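Chinitase A (Streptomyces coelicolor, PDB 3EBV) probably cleaves internal glycosidic bonds of chitin, this chain being the family 18 glycosyl hydrolase domain of a longer protein. Local coordinates at residues Q179-S183 against A230-Y234; T185-C189 against A204-I208; T198-T203 against V239-A243. All blocks are in the same frame, centred on the assembly; numbering follows the deposited sequence.

Contact 1 of 3, residues Q179-S183 against A230-Y234; sequences QYYNS and AGGGY
Tyr181 and Gly233 bring two loops together, their CA atoms 4.2 Å apart, with neither segment in regular secondary structure. Residues 179-183 bend through an inverse gamma turn centred on Tyr180 and then run extended through Tyr181. The main-chain link is Asn182 N to Gly232 O at 2.9 Å, nearly straight at 173°, although the donor lies well above the carbonyl plane. A water ties a second pair of backbones, donating to Tyr180 O and to Gly233 O at 2.8 Å each. Gly233 has a positive phi of 98°, and a CB on it would come within 2.6 Å of Tyr181 CB.

Asn182 adds its side chain to its backbone grip. With chi1 at -64° its CG stands beside its own N, and amide and N-H meet the same loop. OD1 takes Gly231 N at 2.9 Å, the donor lying in the plane of the amide carbonyl, and receives a weak second bond from Gly232 N at 3.5 Å. Ala230 CB packs against Asn182 OD1 at 3.6 Å and Tyr181 CD1 at 4.0 Å. Within its own loop the Tyr181 ring has Gln179 CB over one face and Asn182 ND2 at its edge.

The loops follow strands 175-179 and 219-224, adjacent and parallel in the barrel. Tyr180 packs on Leu202 and Ala206 of helix 199-210, while Tyr181 lies against Met269 and Trp271 of strand 267-271. Gln179 NE2 bonds Glu121 OE2, at the close of the DxxDxDxE signature of family 18, so this is probably the substrate side of the barrel.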
ATOM      1  N   GLN A 179       0.397  -3.007   6.570  1.00  8.11           N
ATOM      2  CA  GLN A 179      -0.554  -2.283   7.401  1.00  8.30           C
ATOM      3  C   GLN A 179      -0.152  -2.538   8.869  1.00  7.85           C
ATOM      4  O   GLN A 179      -0.475  -3.581   9.473  1.00  9.52           O
ATOM      5  CB  GLN A 179      -1.980  -2.821   7.170  1.00  8.92           C
ATOM      6  CG  GLN A 179      -2.441  -2.693   5.731  1.00 10.64           C
ATOM      7  CD  GLN A 179      -3.847  -3.277   5.571  1.00 10.85           C
ATOM      8  OE1 GLN A 179      -4.745  -3.021   6.386  1.00 11.81           O
ATOM      9  NE2 GLN A 179      -4.028  -4.079   4.526  1.00 12.36           N
ATOM     10  N   TYR A 180       0.598  -1.579   9.433  1.00  8.91           N
ATOM     11  CA  TYR A 180       1.056  -1.729  10.836  1.00  8.65           C
ATOM     12  C   TYR A 180      -0.057  -1.286  11.812  1.00  9.70           C
ATOM     13  O   TYR A 180       0.123  -0.380  12.670  1.00 10.11           O
ATOM     14  CB  TYR A 180       2.327  -0.879  11.081  1.00  8.63           C
ATOM     15  CG  TYR A 180       3.550  -1.354  10.334  1.00  8.55           C
ATOM     16  CD1 TYR A 180       4.606  -1.985  11.000  1.00  9.99           C
ATOM     17  CD2 TYR A 180       3.667  -1.141   8.952  1.00  8.02           C
ATOM     18  CE1 TYR A 180       5.769  -2.379  10.315  1.00  9.55           C
ATOM     19  CE2 TYR A 180       4.788  -1.569   8.258  1.00  8.27           C
ATOM     20  CZ  TYR A 180       5.856  -2.180   8.937  1.00  9.61           C
ATOM     21  OH  TYR A 180       6.957  -2.607   8.228  1.00  9.57           O
ATOM     22  N   TYR A 181      -1.258  -1.846  11.603  1.00  8.71           N
ATOM     23  CA  TYR A 181      -2.441  -1.364  12.340  1.00  9.41           C
ATOM     24  C   TYR A 181      -3.557  -2.384  12.207  1.00 10.46           C
ATOM     25  O   TYR A 181      -3.447  -3.357  11.458  1.00 10.76           O
ATOM     26  CB  TYR A 181      -2.883   0.022  11.836  1.00 10.21           C
ATOM     27  CG  TYR A 181      -3.151   0.107  10.341  1.00  8.41           C
ATOM     28  CD1 TYR A 181      -4.429  -0.147   9.807  1.00  9.25           C
ATOM     29  CD2 TYR A 181      -2.170   0.546   9.470  1.00  9.55           C
ATOM     30  CE1 TYR A 181      -4.669  -0.033   8.407  1.00  9.45           C
ATOM     31  CE2 TYR A 181      -2.410   0.694   8.085  1.00  9.58           C
ATOM     32  CZ  TYR A 181      -3.655   0.404   7.571  1.00  9.49           C
ATOM     33  OH  TYR A 181      -3.839   0.512   6.227  1.00 12.35           O
ATOM     34  N   ASN A 182      -4.616  -2.155  12.989  1.00 10.28           N
ATOM     35  CA  ASN A 182      -5.675  -3.188  13.212  1.00 10.62           C
ATOM     36  C   ASN A 182      -5.073  -4.544  13.528  1.00 10.98           C
ATOM     37  O   ASN A 182      -5.517  -5.587  13.040  1.00 11.02           O
ATOM     38  CB  ASN A 182      -6.628  -3.328  11.990  1.00 10.03           C
ATOM     39  CG  ASN A 182      -7.427  -2.082  11.724  1.00 11.34           C
ATOM     40  OD1 ASN A 182      -7.926  -1.444  12.655  1.00 14.69           O
ATOM     41  ND2 ASN A 182      -7.523  -1.701  10.452  1.00 14.40           N
ATOM     42  N   SER A 183      -4.062  -4.539  14.392  1.00 10.58           N
ATOM     43  CA  SER A 183      -3.240  -5.722  14.633  1.00 10.25           C
ATOM     44  C   SER A 183      -3.158  -6.094  16.119  1.00 10.39           C
ATOM     45  O   SER A 183      -2.957  -5.211  16.942  1.00 11.46           O
ATOM     46  CB  SER A 183      -1.796  -5.457  14.144  1.00 10.21           C
ATOM     47  OG  SER A 183      -0.991  -6.596  14.348  1.00  9.93           O
ATOM     48  N   ALA A 230      -8.921   3.700  11.551  1.00 12.05           N
ATOM     49  CA  ALA A 230      -8.694   2.312  11.920  1.00 12.72           C
ATOM     50  C   ALA A 230      -9.168   2.074  13.349  1.00 13.96           C
ATOM     51  O   ALA A 230      -9.261   3.043  14.114  1.00 16.39           O
ATOM     52  CB  ALA A 230      -7.179   1.965  11.792  1.00 13.65           C
ATOM     53  N   GLY A 231      -9.398   0.817  13.697  1.00 14.52           N
ATOM     54  CA  GLY A 231      -9.847   0.463  15.045  1.00 15.14           C
ATOM     55  C   GLY A 231      -8.713   0.509  16.058  1.00 15.82           C
ATOM     56  O   GLY A 231      -8.946   0.598  17.268  1.00 18.51           O
ATOM     57  N   GLY A 232      -7.474   0.437  15.568  1.00 13.19           N
ATOM     58  CA  GLY A 232      -6.307   0.531  16.449  1.00 13.09           C
ATOM     59  C   GLY A 232      -5.055   0.686  15.610  1.00 11.79           C
ATOM     60  O   GLY A 232      -5.064   0.370  14.413  1.00 10.91           O
ATOM     61  N   GLY A 233      -3.981   1.151  16.258  1.00 11.98           N
ATOM     62  CA  GLY A 233      -2.680   1.310  15.592  1.00 11.54           C
ATOM     63  C   GLY A 233      -2.338   2.701  15.103  1.00 11.35           C
ATOM     64  O   GLY A 233      -1.213   2.931  14.605  1.00 11.47           O
ATOM     65  N   TYR A 234      -3.253   3.671  15.218  1.00 10.93           N
ATOM     66  CA  TYR A 234      -2.868   5.048  14.893  1.00 10.61           C
ATOM     67  C   TYR A 234      -1.684   5.483  15.750  1.00 10.84           C
ATOM     68  O   TYR A 234      -1.688   5.242  16.972  1.00 12.92           O
ATOM     69  CB  TYR A 234      -4.025   6.029  15.128  1.00 11.50           C
ATOM     70  CG  TYR A 234      -3.599   7.455  14.975  1.00 12.38           C
ATOM     71  CD1 TYR A 234      -3.402   8.009  13.725  1.00 12.02           C
ATOM     72  CD2 TYR A 234      -3.344   8.245  16.116  1.00 12.52           C
ATOM     73  CE1 TYR A 234      -2.934   9.340  13.573  1.00 12.07           C
ATOM     74  CE2 TYR A 234      -2.903   9.557  15.985  1.00 13.78           C
ATOM     75  CZ  TYR A 234      -2.702  10.095  14.721  1.00 12.43           C
ATOM     76  OH  TYR A 234      -2.251  11.408  14.629  1.00 15.76           O
TER
HETATM   77  O   HOH W   1       0.876   1.106  14.864  1.00 10.79           O

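Contact 2 of 3, residues T185-C189 against A204-I208; sequences TMLGC and ALACI
The disulfide between Cys189 and Cys207 ties the end of a small beta hairpin to helix 199-210, one of the outer helices of a TIM barrel. Strand 186-187 is paired antiparallel with 193-194, and the chain leaving it passes over the helix. Cys189 has more of its surface buried here than any other residue. Its SG bonds Cys207 SG at 2.1 Å with a chi3 of 85°, close to the relaxed right angle of a disulfide. On the helix side Cys207 holds SG anti to its N, chi1 175°, which carries the sulfur out to the passing chain. Next to the bridge, Ile208 lies along the Cys189 backbone, CG1 3.6 Å from Cys189 N, and its CD1 ends 3.4 Å from Leu187 O.

Leu205 is the other large contributor, and its two methyls divide the work. CD1 sits 3.6 Å from Leu187 O and also touches Gly188 CA; CD2 reaches CB of the selenomethionine Met186 at 3.8 Å, the two side chains crossing at about a right angle. Cut back to an alanine, this position would lose both methyls and would probably leave Met186 CB without its leucine partner and a gap beside Gly188 CA. Gly188 passes close over Ala204, where a CB on the glycine would fall 2.6 Å from Ala204 CB.

One hydrogen bond crosses the contact: Cys189 N donates to Ala204 O at 2.9 Å, tilted 32° from the carbonyl plane. Ile208 N turns to Leu205 O at 3.1 Å instead of to Ala204 O, the carbonyl that Cys189 N uses.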
ATOM      1  N   THR A 185      -0.827  -8.205  19.010  1.00 11.07           N
ATOM      2  CA  THR A 185       0.629  -8.184  19.218  1.00 11.72           C
ATOM      3  C   THR A 185       1.302  -9.143  18.228  1.00 11.65           C
ATOM      4  O   THR A 185       0.714 -10.139  17.758  1.00 11.53           O
ATOM      5  CB  THR A 185       1.026  -8.524  20.670  1.00 12.11           C
ATOM      6  OG1 THR A 185       0.510  -9.818  20.987  1.00 14.24           O
ATOM      7  CG2 THR A 185       0.490  -7.467  21.654  1.00 12.68           C
HETATM    8  N   MSE A 186       2.546  -8.807  17.895  1.00 10.33           N
HETATM    9  CA  MSE A 186       3.314  -9.527  16.904  1.00 10.44           C
HETATM   10  C   MSE A 186       4.756  -9.685  17.343  1.00 10.38           C
HETATM   11  O   MSE A 186       5.223  -8.904  18.172  1.00 10.99           O
HETATM   12  CB  MSE A 186       3.314  -8.718  15.592  1.00 11.44           C
HETATM   13  CG  MSE A 186       1.933  -8.634  14.941  1.00 11.84           C
HETATM   14 SE   MSE A 186       1.463 -10.353  14.112  1.00 19.72          SE
HETATM   15  CE  MSE A 186      -0.487 -10.313  14.441  1.00 14.24           C
ATOM     16  N   LEU A 187       5.470 -10.644  16.766  1.00 10.15           N
ATOM     17  CA  LEU A 187       6.915 -10.779  17.052  1.00 10.41           C
ATOM     18  C   LEU A 187       7.711  -9.820  16.168  1.00 10.64           C
ATOM     19  O   LEU A 187       7.377  -9.629  14.965  1.00 11.66           O
ATOM     20  CB  LEU A 187       7.406 -12.200  16.813  1.00 11.17           C
ATOM     21  CG  LEU A 187       6.676 -13.254  17.618  1.00 13.04           C
ATOM     22  CD1 LEU A 187       7.320 -14.597  17.313  1.00 17.83           C
ATOM     23  CD2 LEU A 187       6.856 -12.965  19.097  1.00 15.96           C
ATOM     24  N   GLY A 188       8.780  -9.240  16.702  1.00 10.11           N
ATOM     25  CA  GLY A 188       9.717  -8.507  15.871  1.00  9.75           C
ATOM     26  C   GLY A 188      10.849  -9.394  15.379  1.00 10.07           C
ATOM     27  O   GLY A 188      10.855 -10.616  15.647  1.00 10.89           O
ATOM     28  N   CYS A 189      11.802  -8.801  14.642  1.00 10.04           N
ATOM     29  CA  CYS A 189      12.876  -9.650  14.093  1.00 10.92           C
ATOM     30  C   CYS A 189      13.791 -10.226  15.174  1.00 11.45           C
ATOM     31  O   CYS A 189      14.561 -11.168  14.926  1.00 13.61           O
ATOM     32  CB  CYS A 189      13.724  -8.875  13.087  1.00 12.14           C
ATOM     33  SG  CYS A 189      14.572  -7.484  13.890  1.00 12.59           S
ATOM     34  N   ALA A 204      10.688  -2.886  14.666  1.00  7.68           N
ATOM     35  CA  ALA A 204      10.956  -4.300  14.856  1.00  7.76           C
ATOM     36  C   ALA A 204      10.285  -5.214  13.832  1.00  8.15           C
ATOM     37  O   ALA A 204      10.822  -6.286  13.503  1.00  9.69           O
ATOM     38  CB  ALA A 204      10.628  -4.724  16.293  1.00  9.23           C
ATOM     39  N   LEU A 205       9.086  -4.823  13.369  1.00  8.76           N
ATOM     40  CA  LEU A 205       8.423  -5.624  12.336  1.00  8.31           C
ATOM     41  C   LEU A 205       8.972  -5.276  10.949  1.00  7.60           C
ATOM     42  O   LEU A 205       9.105  -6.195  10.123  1.00  8.43           O
ATOM     43  CB  LEU A 205       6.898  -5.402  12.377  1.00  9.13           C
ATOM     44  CG  LEU A 205       6.162  -6.295  13.385  1.00  9.16           C
ATOM     45  CD1 LEU A 205       6.584  -6.094  14.832  1.00 11.87           C
ATOM     46  CD2 LEU A 205       4.650  -6.028  13.262  1.00 10.71           C
ATOM     47  N   ALA A 206       9.281  -4.001  10.669  1.00  7.98           N
ATOM     48  CA  ALA A 206       9.944  -3.666   9.389  1.00  8.34           C
ATOM     49  C   ALA A 206      11.267  -4.414   9.261  1.00  9.20           C
ATOM     50  O   ALA A 206      11.629  -4.878   8.174  1.00  9.59           O
ATOM     51  CB  ALA A 206      10.148  -2.180   9.259  1.00  8.46           C
ATOM     52  N   CYS A 207      11.966  -4.574  10.372  1.00  9.54           N
ATOM     53  CA  CYS A 207      13.238  -5.322  10.389  1.00 10.12           C
ATOM     54  C   CYS A 207      13.085  -6.745   9.820  1.00 10.61           C
ATOM     55  O   CYS A 207      14.005  -7.271   9.180  1.00 10.44           O
ATOM     56  CB  CYS A 207      13.683  -5.373  11.870  1.00 10.86           C
ATOM     57  SG  CYS A 207      15.147  -6.362  12.204  1.00 14.70           S
ATOM     58  N   ILE A 208      11.955  -7.408  10.062  1.00  9.06           N
ATOM     59  CA  ILE A 208      11.795  -8.776   9.554  1.00  8.88           C
ATOM     60  C   ILE A 208      11.883  -8.734   8.009  1.00  8.75           C
ATOM     61  O   ILE A 208      12.481  -9.628   7.390  1.00 10.37           O
ATOM     62  CB  ILE A 208      10.417  -9.381   9.955  1.00  9.47           C
ATOM     63  CG1 ILE A 208      10.238  -9.417  11.475  1.00 10.46           C
ATOM     64  CG2 ILE A 208      10.234 -10.782   9.379  1.00 10.58           C
ATOM     65  CD1 ILE A 208       8.813  -9.754  11.880  1.00 10.30           C
TER

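Contact 3 of 3, residues T198-T203 against V239-A243; sequences TVDFLT and VVNAA
Val239 meets the start of helix 199-210 with one methyl. Its CG1, anti to N at a chi1 of 172°, comes 3.8 Å from Val199 N and also touches Val199 CB and the carbonyl carbon of Thr198. The same methyl stands more loosely against Leu202 CD1, so Val239 faces both Val199 and Leu202 on one side of the helix. The two helical segments approach to 9.1 Å between axes and run in broadly the same direction, at a crossing angle of -43°.

Val240 offers backbone rather than side chain: its CA is 4.3 Å from Leu202 CD1, while its CB points away and its side chain packs on Trp283 and Val287 of helix 282-292. Ala242 lies at the margin, its CB 4.3 Å from Val199 CG2.

Ala243 is the close-packed residue of the helix 237-249 segment. Its CB receives Leu202 from two places along the side chain, CB and CD1, each at 3.7 Å. Thr203 turns its methyl rather than its hydroxyl to the neighbour, CG2 being 3.8 Å from Ala243 CA. Val199 completes the surround, with CG2 3.8 Å from Ala243 N. Beside this small side chain, Val199 and Thr203 reach the Ala243 backbone, while Leu202 packs on the methyl itself.

The polar groups find their partners away from the interface: Thr198, the N-cap, accepts from Phe201 N at OG1, 3.2 Å away, and that OG1 is also hydrogen-bonded to Ala195 O. Across the interface no hydrogen bond forms, and methyl groups touch one another and the neighbouring main chain. Between these two segments the attachment is therefore probably mainly van der Waals and hydrophobic.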
ATOM      1  N   THR A 198       3.118   1.852  18.693  1.00 10.66           N
ATOM      2  CA  THR A 198       4.406   2.195  19.292  1.00 10.79           C
ATOM      3  C   THR A 198       5.487   2.286  18.200  1.00 10.40           C
ATOM      4  O   THR A 198       5.381   1.610  17.159  1.00 10.80           O
ATOM      5  CB  THR A 198       4.854   1.139  20.320  1.00 12.37           C
ATOM      6  OG1 THR A 198       5.029  -0.145  19.697  1.00 10.33           O
ATOM      7  CG2 THR A 198       3.863   1.003  21.513  1.00 13.04           C
ATOM      8  N   VAL A 199       6.530   3.082  18.435  1.00 10.44           N
ATOM      9  CA  VAL A 199       7.610   3.163  17.457  1.00 10.64           C
ATOM     10  C   VAL A 199       8.246   1.772  17.260  1.00 10.18           C
ATOM     11  O   VAL A 199       8.590   1.395  16.126  1.00  9.83           O
ATOM     12  CB  VAL A 199       8.667   4.212  17.870  1.00 12.58           C
ATOM     13  CG1 VAL A 199       9.368   3.809  19.082  1.00 13.18           C
ATOM     14  CG2 VAL A 199       9.720   4.398  16.754  1.00 16.55           C
ATOM     15  N   ASP A 200       8.377   0.963  18.317  1.00  8.78           N
ATOM     16  CA  ASP A 200       9.040  -0.339  18.219  1.00  8.89           C
ATOM     17  C   ASP A 200       8.255  -1.329  17.342  1.00  8.54           C
ATOM     18  O   ASP A 200       8.834  -2.186  16.686  1.00  9.48           O
ATOM     19  CB  ASP A 200       9.183  -0.993  19.619  1.00  8.64           C
ATOM     20  CG  ASP A 200      10.326  -0.433  20.462  1.00 12.61           C
ATOM     21  OD1 ASP A 200      11.213   0.276  19.937  1.00 11.75           O
ATOM     22  OD2 ASP A 200      10.288  -0.764  21.673  1.00 14.25           O
ATOM     23  N   PHE A 201       6.924  -1.221  17.344  1.00  8.20           N
ATOM     24  CA  PHE A 201       6.139  -2.110  16.450  1.00  9.55           C
ATOM     25  C   PHE A 201       6.536  -1.828  15.011  1.00  7.81           C
ATOM     26  O   PHE A 201       6.672  -2.772  14.214  1.00  9.98           O
ATOM     27  CB  PHE A 201       4.676  -1.780  16.641  1.00 10.31           C
ATOM     28  CG  PHE A 201       3.691  -2.800  16.071  1.00  8.92           C
ATOM     29  CD1 PHE A 201       3.485  -4.039  16.675  1.00  9.79           C
ATOM     30  CD2 PHE A 201       2.930  -2.451  14.950  1.00  9.82           C
ATOM     31  CE1 PHE A 201       2.494  -4.929  16.166  1.00  9.34           C
ATOM     32  CE2 PHE A 201       1.944  -3.350  14.449  1.00  9.83           C
ATOM     33  CZ  PHE A 201       1.720  -4.546  15.032  1.00  9.95           C
ATOM     34  N   LEU A 202       6.720  -0.556  14.671  1.00  8.09           N
ATOM     35  CA  LEU A 202       7.122  -0.212  13.304  1.00  9.13           C
ATOM     36  C   LEU A 202       8.516  -0.732  12.986  1.00  8.89           C
ATOM     37  O   LEU A 202       8.753  -1.379  11.967  1.00  9.27           O
ATOM     38  CB  LEU A 202       7.043   1.303  13.072  1.00  9.60           C
ATOM     39  CG  LEU A 202       5.679   1.935  13.426  1.00  9.28           C
ATOM     40  CD1 LEU A 202       5.671   3.415  13.123  1.00  9.17           C
ATOM     41  CD2 LEU A 202       4.530   1.227  12.664  1.00 12.24           C
ATOM     42  N   THR A 203       9.478  -0.404  13.860  1.00  8.41           N
ATOM     43  CA  THR A 203      10.863  -0.745  13.514  1.00  7.86           C
ATOM     44  C   THR A 203      11.175  -2.230  13.610  1.00  8.41           C
ATOM     45  O   THR A 203      11.880  -2.773  12.730  1.00  8.97           O
ATOM     46  CB  THR A 203      11.865   0.066  14.408  1.00  8.94           C
ATOM     47  OG1 THR A 203      11.586  -0.227  15.793  1.00  9.27           O
ATOM     48  CG2 THR A 203      11.696   1.557  14.181  1.00  8.87           C
ATOM     49  N   VAL A 239       5.746   9.888  15.588  1.00 12.98           N
ATOM     50  CA  VAL A 239       6.130   8.478  15.800  1.00 12.35           C
ATOM     51  C   VAL A 239       6.537   7.812  14.468  1.00 12.27           C
ATOM     52  O   VAL A 239       7.524   7.055  14.403  1.00 11.07           O
ATOM     53  CB  VAL A 239       5.021   7.660  16.521  1.00 13.01           C
ATOM     54  CG1 VAL A 239       5.363   6.151  16.551  1.00 11.95           C
ATOM     55  CG2 VAL A 239       4.781   8.214  17.961  1.00 14.50           C
ATOM     56  N   VAL A 240       5.760   8.050  13.411  1.00 10.63           N
ATOM     57  CA  VAL A 240       6.144   7.537  12.104  1.00 10.27           C
ATOM     58  C   VAL A 240       7.537   8.088  11.735  1.00 10.77           C
ATOM     59  O   VAL A 240       8.413   7.341  11.253  1.00 10.93           O
ATOM     60  CB  VAL A 240       5.148   7.955  10.968  1.00 10.87           C
ATOM     61  CG1 VAL A 240       5.600   7.358   9.634  1.00 11.56           C
ATOM     62  CG2 VAL A 240       3.712   7.515  11.342  1.00 11.75           C
ATOM     63  N   ASN A 241       7.729   9.395  11.911  1.00 10.95           N
ATOM     64  CA  ASN A 241       9.018  10.037  11.538  1.00 10.20           C
ATOM     65  C   ASN A 241      10.159   9.486  12.382  1.00 10.28           C
ATOM     66  O   ASN A 241      11.240   9.281  11.853  1.00 11.32           O
ATOM     67  CB  ASN A 241       8.905  11.565  11.670  1.00 10.77           C
ATOM     68  CG  ASN A 241       7.882  12.132  10.706  1.00 11.75           C
ATOM     69  OD1 ASN A 241       7.542  11.495   9.701  1.00 11.92           O
ATOM     70  ND2 ASN A 241       7.417  13.364  10.978  1.00 13.93           N
ATOM     71  N   ALA A 242       9.896   9.219  13.667  1.00 10.04           N
ATOM     72  CA  ALA A 242      10.924   8.580  14.493  1.00 10.60           C
ATOM     73  C   ALA A 242      11.292   7.194  13.973  1.00 10.84           C
ATOM     74  O   ALA A 242      12.487   6.817  13.928  1.00 11.26           O
ATOM     75  CB  ALA A 242      10.485   8.514  15.923  1.00 11.06           C
ATOM     76  N   ALA A 243      10.294   6.398  13.600  1.00 10.06           N
ATOM     77  CA  ALA A 243      10.599   5.071  13.083  1.00  9.73           C
ATOM     78  C   ALA A 243      11.425   5.162  11.784  1.00 10.08           C
ATOM     79  O   ALA A 243      12.328   4.361  11.539  1.00 10.07           O
ATOM     80  CB  ALA A 243       9.268   4.294  12.828  1.00 11.07           C
TER

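All three contacts gather round helix 199-210 in one barrel domain. Contacts 2 and 3 both use that helix, its later and earlier turns respectively, with centres about 11 Å apart; the centre of contact 1 lies about 15 Å from that of contact 2 and about 13 Å from that of contact 3. Along the chain the first segments of contacts 1 and 2 come first, then 198-203 and 204-208, and last 230-234 and 239-243. Contact 2 thus falls wholly between the segments of contact 1, whereas contact 3 alternates with both. Tyr180 and Phe201 join them by packing, Tyr180 on Leu202 and Leu205, Phe201 on Met186. Together they join the loops following two neighbouring strands to the helices packed outside them.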